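Local coordinates for Alr4995 protein (Nostoc sp., PDB 6LRF) that probably hydrolyses arginine to ornithine and cyclodeaminates ornithine to proline, as a bifunctional arginine dihydrolase and ornithine cyclodeaminase of the guanidine-modifying enzyme family, at residues D78-S83 with Y106-L111. Numbering follows the deposited sequence.
Sequences DNVVLS and YTVYEL
Parallel pairing of strands 79-82 and 107-109, linked through helix 93-103 in a beta-alpha-beta crossover, sends alternate side chains to the two faces of a small sheet. Both lie in the region related to dimethylarginine dimethylaminohydrolase, consistent with the arginine dihydrolase part of the enzyme. Hydrogen bonds run from Thr107 N to Asp78 O, Val80 N to Thr107 O, Tyr109 N to Val80 O and, at 2.8 Å, Leu82 N to Tyr109 O; Val80 N sits above its acceptor's carbonyl plane, the other donors nearly along the C=O axis. Beyond them a water donates to Leu82 O and accepts from Leu111 N.

On one face Val80 wedges CG1 between its own N and C (chi1 43°), tightly against Val108 CG2 at 3.5 Å; Tyr106 CB also touches this methyl. Phe101 of helix 93-103 covers both valines. At the C-terminal end of the pairing, Glu110 runs alongside Leu82, OE2 3.3 Å from Leu82 CD2 and salt-bridged to Lys98.

On the other face Tyr109, its CG anti to the carbonyl carbon (chi1 -65°), turns its CE1 edge to Asn79 OD1, 3.5 Å away, amide and ring planes 58° apart. Trp151 stacks on the ring; an alanine here would remove both contacts and probably loosen this face's packing on helix 145-152. Main-chain hydrogen bonds thus set the register; side chains add cross-strand contacts and pack each face on a helix.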
ATOM      1  N   ASP B  78      -0.497 -30.397  56.783  1.00 22.23           N
ATOM      2  CA  ASP B  78      -1.192 -31.687  56.742  1.00 27.23           C
ATOM      3  C   ASP B  78      -2.375 -31.670  55.756  1.00 29.16           C
ATOM      4  O   ASP B  78      -3.128 -32.636  55.676  1.00 23.45           O
ATOM      5  CB  ASP B  78      -1.686 -32.081  58.145  1.00 31.40           C
ATOM      6  CG  ASP B  78      -0.541 -32.214  59.178  1.00 34.15           C
ATOM      7  OD1 ASP B  78      -0.811 -31.969  60.374  1.00 44.86           O
ATOM      8  OD2 ASP B  78       0.614 -32.560  58.813  1.00 32.43           O
ATOM      9  N   ASN B  79      -2.539 -30.569  55.019  1.00 24.30           N
ATOM     10  CA  ASN B  79      -3.647 -30.424  54.065  1.00 24.24           C
ATOM     11  C   ASN B  79      -3.230 -30.620  52.607  1.00 25.85           C
ATOM     12  O   ASN B  79      -2.152 -30.185  52.210  1.00 21.95           O
ATOM     13  CB  ASN B  79      -4.283 -29.043  54.208  1.00 19.68           C
ATOM     14  CG  ASN B  79      -4.941 -28.853  55.547  1.00 31.58           C
ATOM     15  OD1 ASN B  79      -5.741 -29.688  55.979  1.00 30.95           O
ATOM     16  ND2 ASN B  79      -4.583 -27.768  56.235  1.00 26.60           N
ATOM     17  N   VAL B  80      -4.085 -31.257  51.810  1.00 20.37           N
ATOM     18  CA  VAL B  80      -3.852 -31.316  50.372  1.00 20.33           C
ATOM     19  C   VAL B  80      -5.140 -30.933  49.646  1.00 23.96           C
ATOM     20  O   VAL B  80      -6.226 -31.333  50.053  1.00 21.03           O
ATOM     21  CB  VAL B  80      -3.338 -32.726  49.908  1.00 23.73           C
ATOM     22  CG1 VAL B  80      -4.097 -33.819  50.574  1.00 28.22           C
ATOM     23  CG2 VAL B  80      -3.448 -32.890  48.387  1.00 23.23           C
ATOM     24  N   VAL B  81      -5.025 -30.098  48.611  1.00 19.26           N
ATOM     25  CA  VAL B  81      -6.124 -29.929  47.664  1.00 14.97           C
ATOM     26  C   VAL B  81      -5.804 -30.873  46.514  1.00 21.39           C
ATOM     27  O   VAL B  81      -4.763 -30.750  45.871  1.00 20.37           O
ATOM     28  CB  VAL B  81      -6.291 -28.484  47.147  1.00 21.08           C
ATOM     29  CG1 VAL B  81      -7.521 -28.393  46.211  1.00 17.22           C
ATOM     30  CG2 VAL B  81      -6.442 -27.509  48.318  1.00 18.54           C
ATOM     31  N   LEU B  82      -6.678 -31.853  46.309  1.00 19.70           N
ATOM     32  CA  LEU B  82      -6.540 -32.826  45.240  1.00 23.45           C
ATOM     33  C   LEU B  82      -6.705 -32.164  43.875  1.00 21.88           C
ATOM     34  O   LEU B  82      -7.592 -31.346  43.691  1.00 21.07           O
ATOM     35  CB  LEU B  82      -7.590 -33.926  45.417  1.00 23.94           C
ATOM     36  CG  LEU B  82      -7.478 -35.190  44.574  1.00 29.77           C
ATOM     37  CD1 LEU B  82      -6.273 -36.011  45.001  1.00 31.06           C
ATOM     38  CD2 LEU B  82      -8.768 -36.009  44.715  1.00 31.33           C
ATOM     39  N   SER B  83      -5.868 -32.523  42.915  1.00 24.05           N
ATOM     40  CA  SER B  83      -6.104 -32.063  41.555  1.00 20.90           C
ATOM     41  C   SER B  83      -7.405 -32.601  40.984  1.00 25.80           C
ATOM     42  O   SER B  83      -7.777 -33.761  41.213  1.00 25.32           O
ATOM     43  CB  SER B  83      -4.949 -32.456  40.643  1.00 21.47           C
ATOM     44  OG  SER B  83      -3.810 -31.656  40.929  1.00 22.69           O
ATOM     45  N   TYR B 106      -2.830 -37.302  55.103  1.00 22.73           N
ATOM     46  CA  TYR B 106      -3.260 -35.959  54.731  1.00 26.44           C
ATOM     47  C   TYR B 106      -4.757 -35.782  54.787  1.00 23.27           C
ATOM     48  O   TYR B 106      -5.522 -36.705  54.547  1.00 25.14           O
ATOM     49  CB  TYR B 106      -2.751 -35.597  53.333  1.00 23.20           C
ATOM     50  CG  TYR B 106      -1.251 -35.500  53.286  1.00 23.03           C
ATOM     51  CD1 TYR B 106      -0.482 -36.574  52.859  1.00 21.72           C
ATOM     52  CD2 TYR B 106      -0.597 -34.341  53.702  1.00 21.65           C
ATOM     53  CE1 TYR B 106       0.902 -36.500  52.824  1.00 24.77           C
ATOM     54  CE2 TYR B 106       0.792 -34.256  53.682  1.00 26.90           C
ATOM     55  CZ  TYR B 106       1.535 -35.336  53.235  1.00 26.64           C
ATOM     56  OH  TYR B 106       2.904 -35.257  53.205  1.00 26.96           O
ATOM     57  N   THR B 107      -5.169 -34.565  55.114  1.00 27.60           N
ATOM     58  CA  THR B 107      -6.566 -34.175  55.008  1.00 26.08           C
ATOM     59  C   THR B 107      -6.787 -33.692  53.567  1.00 26.56           C
ATOM     60  O   THR B 107      -6.213 -32.686  53.150  1.00 23.81           O
ATOM     61  CB  THR B 107      -6.910 -33.084  56.042  1.00 27.97           C
ATOM     62  OG1 THR B 107      -6.558 -33.556  57.347  1.00 31.15           O
ATOM     63  CG2 THR B 107      -8.384 -32.705  56.008  1.00 23.14           C
ATOM     64  N   VAL B 108      -7.602 -34.433  52.817  1.00 24.14           N
ATOM     65  CA  VAL B 108      -7.745 -34.244  51.379  1.00 24.22           C
ATOM     66  C   VAL B 108      -9.009 -33.459  51.049  1.00 29.98           C
ATOM     67  O   VAL B 108     -10.123 -33.858  51.399  1.00 23.87           O
ATOM     68  CB  VAL B 108      -7.777 -35.595  50.632  1.00 25.83           C
ATOM     69  CG1 VAL B 108      -8.038 -35.380  49.152  1.00 30.22           C
ATOM     70  CG2 VAL B 108      -6.469 -36.354  50.828  1.00 26.10           C
ATOM     71  N   TYR B 109      -8.825 -32.323  50.389  1.00 21.99           N
ATOM     72  CA  TYR B 109      -9.948 -31.520  49.932  1.00 22.57           C
ATOM     73  C   TYR B 109     -10.122 -31.698  48.439  1.00 24.49           C
ATOM     74  O   TYR B 109      -9.138 -31.812  47.702  1.00 23.94           O
ATOM     75  CB  TYR B 109      -9.738 -30.053  50.255  1.00 23.03           C
ATOM     76  CG  TYR B 109      -9.697 -29.769  51.721  1.00 24.79           C
ATOM     77  CD1 TYR B 109      -8.493 -29.720  52.404  1.00 27.28           C
ATOM     78  CD2 TYR B 109     -10.860 -29.563  52.426  1.00 29.31           C
ATOM     79  CE1 TYR B 109      -8.453 -29.459  53.763  1.00 31.13           C
ATOM     80  CE2 TYR B 109     -10.834 -29.300  53.775  1.00 31.76           C
ATOM     81  CZ  TYR B 109      -9.633 -29.241  54.439  1.00 32.67           C
ATOM     82  OH  TYR B 109      -9.623 -28.975  55.787  1.00 39.82           O
ATOM     83  N   GLU B 110     -11.371 -31.720  47.998  1.00 24.88           N
ATOM     84  CA  GLU B 110     -11.657 -31.949  46.595  1.00 28.74           C
ATOM     85  C   GLU B 110     -12.515 -30.826  46.062  1.00 27.58           C
ATOM     86  O   GLU B 110     -13.466 -30.407  46.725  1.00 24.28           O
ATOM     87  CB  GLU B 110     -12.357 -33.283  46.402  1.00 30.70           C
ATOM     88  CG  GLU B 110     -11.497 -34.467  46.742  1.00 33.85           C
ATOM     89  CD  GLU B 110     -12.262 -35.753  46.583  1.00 42.02           C
ATOM     90  OE1 GLU B 110     -13.413 -35.813  47.066  1.00 51.65           O
ATOM     91  OE2 GLU B 110     -11.729 -36.688  45.958  1.00 44.33           O
ATOM     92  N   LEU B 111     -12.166 -30.339  44.874  1.00 25.65           N
ATOM     93  CA  LEU B 111     -12.905 -29.260  44.225  1.00 27.06           C
ATOM     94  C   LEU B 111     -14.167 -29.824  43.583  1.00 29.16           C
ATOM     95  O   LEU B 111     -14.221 -31.027  43.305  1.00 27.50           O
ATOM     96  CB  LEU B 111     -12.020 -28.576  43.181  1.00 23.04           C
ATOM     97  CG  LEU B 111     -10.916 -27.823  43.919  1.00 25.03           C
ATOM     98  CD1 LEU B 111      -9.617 -27.897  43.191  1.00 25.10           C
ATOM     99  CD2 LEU B 111     -11.350 -26.393  44.122  1.00 23.27           C
TER
HETATM  100  O   HOH W   1     -10.310 -31.742  43.554  1.00 28.34           O